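Long-range contact in OXA-46 oxacillinase (PDB 3IF6), which probably hydrolyses beta-lactam antibiotics to substituted beta-amino acids, as a class D serine beta-lactamase contributing to antibiotic resistance: residues 36-41 / 245-250. Residues are numbered along the deposited sequence; the frame is centred on the assembly and turned at random.
Sequences SDLQAE and DLFKRE
L38 and K248 face each other where the chain leaving helix 32-36 passes the C-terminal helix 248-259, their CA atoms 6.9 Å apart. A Schellman motif ends helix 32-36: Q39, at positive phi (51°), is its C' residue, with Q39 N bonded to S36 O and A40 N turned back onto the helix end, and S36 to Q39 form a type I turn. The chain then enters strand 42-48 of the central sheet, with E41 already paired by backbone hydrogen bonds to D238 of strand 229-238. On the other side, a second type I turn, D245 to K248, closed by K248 N to D245 O, leads into the C-terminal helix. The contact thus joins the loop between helix 32-36 and strand 42-48 to the C-terminal helix and the turn before it, at the surface of the transpeptidase-like fold, away from the predicted acylated serine, S72.

The side chains of L38 and K248 lie alongside one another, running opposite ways. L38 CG stands anti to its carbonyl carbon (chi1 -81°), and its CD1 packs on K248 CB at 3.4 Å, while L38 CB lies against K248 CD at 3.7 Å. The other methyl, CD2, reaches F247 CZ at 4.1 Å, approaching the ring obliquely; K248 CG sits above one face of that ring, displaced from its centre. A40 CB adds a looser touch on K248 CD, and L38 and A40 also touch I252 of the C-terminal helix. Bent at chi4, the lysine brings its ammonium between two oxygens: NZ makes a weak hydrogen bond to L38 O, and a salt bridge to D245. D245 OD2 is held by N241 N, whereas OD1 receives K248 NZ at 3.0 Å from above the carboxylate plane, 63° out of it.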
loop_
_atom_site.group_PDB
_atom_site.type_symbol
_atom_site.label_atom_id
_atom_site.label_comp_id
_atom_site.label_asym_id
_atom_site.label_seq_id
_atom_site.Cartn_x
_atom_site.Cartn_y
_atom_site.Cartn_z
ATOM N N SER C 36 12.281 -23.510 18.018
ATOM C CA SER C 36 12.671 -24.908 18.246
ATOM C C SER C 36 11.797 -25.942 17.518
ATOM O O SER C 36 12.263 -27.042 17.231
ATOM C CB SER C 36 12.821 -25.226 19.748
ATOM O OG SER C 36 11.570 -25.449 20.369
ATOM N N ASP C 37 10.555 -25.575 17.200
ATOM C CA ASP C 37 9.634 -26.425 16.403
ATOM C C ASP C 37 10.108 -26.540 14.935
ATOM O O ASP C 37 9.792 -27.504 14.236
ATOM C CB ASP C 37 8.180 -25.887 16.458
ATOM C CG ASP C 37 7.397 -26.334 17.719
ATOM O OD1 ASP C 37 6.262 -25.836 17.907
ATOM O OD2 ASP C 37 7.875 -27.183 18.511
ATOM N N LEU C 38 10.854 -25.550 14.464
ATOM C CA LEU C 38 11.463 -25.647 13.140
ATOM C C LEU C 38 12.972 -25.928 13.204
ATOM O O LEU C 38 13.676 -25.774 12.204
ATOM C CB LEU C 38 11.154 -24.398 12.308
ATOM C CG LEU C 38 9.763 -24.397 11.643
ATOM C CD1 LEU C 38 9.408 -23.017 11.111
ATOM C CD2 LEU C 38 9.630 -25.451 10.509
ATOM N N GLN C 39 13.431 -26.366 14.386
ATOM C CA GLN C 39 14.847 -26.624 14.711
ATOM C C GLN C 39 15.770 -25.452 14.362
ATOM O O GLN C 39 16.914 -25.675 13.944
ATOM C CB GLN C 39 15.384 -27.922 14.056
ATOM C CG GLN C 39 14.460 -29.148 14.096
ATOM C CD GLN C 39 13.509 -29.196 12.892
ATOM O OE1 GLN C 39 12.296 -29.439 13.031
ATOM N NE2 GLN C 39 14.059 -28.946 11.701
ATOM N N ALA C 40 15.283 -24.215 14.536
ATOM C CA ALA C 40 16.056 -23.006 14.195
ATOM C C ALA C 40 16.749 -22.366 15.415
ATOM O O ALA C 40 16.379 -22.626 16.566
ATOM C CB ALA C 40 15.165 -21.996 13.493
ATOM N N GLU C 41 17.773 -21.561 15.145
ATOM C CA GLU C 41 18.452 -20.786 16.184
ATOM C C GLU C 41 18.302 -19.360 15.764
ATOM O O GLU C 41 18.751 -19.004 14.688
ATOM C CB GLU C 41 19.962 -21.098 16.279
ATOM C CG GLU C 41 20.312 -22.554 16.565
ATOM C CD GLU C 41 20.170 -22.891 18.030
ATOM O OE1 GLU C 41 20.907 -22.290 18.842
ATOM O OE2 GLU C 41 19.326 -23.746 18.370
ATOM N N ASP C 245 16.795 -23.520 4.498
ATOM C CA ASP C 245 16.400 -22.939 5.775
ATOM C C ASP C 245 15.671 -21.619 5.573
ATOM O O ASP C 245 15.021 -21.121 6.495
ATOM C CB ASP C 245 17.636 -22.696 6.661
ATOM C CG ASP C 245 18.104 -23.948 7.369
ATOM O OD1 ASP C 245 17.348 -24.937 7.452
ATOM O OD2 ASP C 245 19.244 -23.924 7.861
ATOM N N LEU C 246 15.808 -21.071 4.365
ATOM C CA LEU C 246 15.346 -19.721 4.027
ATOM C C LEU C 246 13.898 -19.442 4.433
ATOM O O LEU C 246 13.555 -18.311 4.740
ATOM C CB LEU C 246 15.611 -19.399 2.534
ATOM C CG LEU C 246 16.862 -18.560 2.203
ATOM C CD1 LEU C 246 18.056 -18.866 3.115
ATOM C CD2 LEU C 246 17.269 -18.628 0.720
ATOM N N PHE C 247 13.095 -20.495 4.502
ATOM C CA PHE C 247 11.652 -20.374 4.612
ATOM C C PHE C 247 11.161 -20.191 6.031
ATOM O O PHE C 247 10.091 -19.593 6.244
ATOM C CB PHE C 247 10.957 -21.605 4.011
ATOM C CG PHE C 247 10.921 -22.797 4.928
ATOM C CD1 PHE C 247 9.737 -23.159 5.569
ATOM C CD2 PHE C 247 12.076 -23.579 5.142
ATOM C CE1 PHE C 247 9.691 -24.282 6.418
ATOM C CE2 PHE C 247 12.055 -24.707 5.992
ATOM C CZ PHE C 247 10.856 -25.062 6.629
ATOM N N LYS C 248 11.890 -20.749 6.992
ATOM C CA LYS C 248 11.471 -20.650 8.394
ATOM C C LYS C 248 11.713 -19.261 8.996
ATOM O O LYS C 248 11.220 -18.964 10.080
ATOM C CB LYS C 248 12.027 -21.794 9.284
ATOM C CG LYS C 248 13.254 -22.554 8.780
ATOM C CD LYS C 248 13.841 -23.487 9.877
ATOM C CE LYS C 248 14.530 -24.730 9.260
ATOM N NZ LYS C 248 15.771 -25.196 9.955
ATOM N N ARG C 249 12.450 -18.409 8.290
ATOM C CA ARG C 249 12.467 -16.979 8.607
ATOM C C ARG C 249 11.022 -16.383 8.753
ATOM O O ARG C 249 10.598 -16.031 9.867
ATOM C CB ARG C 249 13.221 -16.212 7.524
ATOM C CG ARG C 249 14.614 -16.702 7.218
ATOM C CD ARG C 249 15.219 -15.821 6.130
ATOM N NE ARG C 249 14.762 -16.171 4.783
ATOM C CZ ARG C 249 15.131 -15.508 3.685
ATOM N NH1 ARG C 249 15.958 -14.476 3.786
ATOM N NH2 ARG C 249 14.678 -15.865 2.480
ATOM N N GLU C 250 10.281 -16.297 7.633
ATOM C CA GLU C 250 8.861 -15.894 7.648
ATOM C C GLU C 250 8.006 -16.781 8.521
ATOM O O GLU C 250 7.115 -16.266 9.214
ATOM C CB GLU C 250 8.238 -15.850 6.255
ATOM C CG GLU C 250 8.633 -14.634 5.465
ATOM C CD GLU C 250 7.673 -14.313 4.324
ATOM O OE1 GLU C 250 6.464 -14.632 4.438
ATOM O OE2 GLU C 250 8.126 -13.710 3.319
#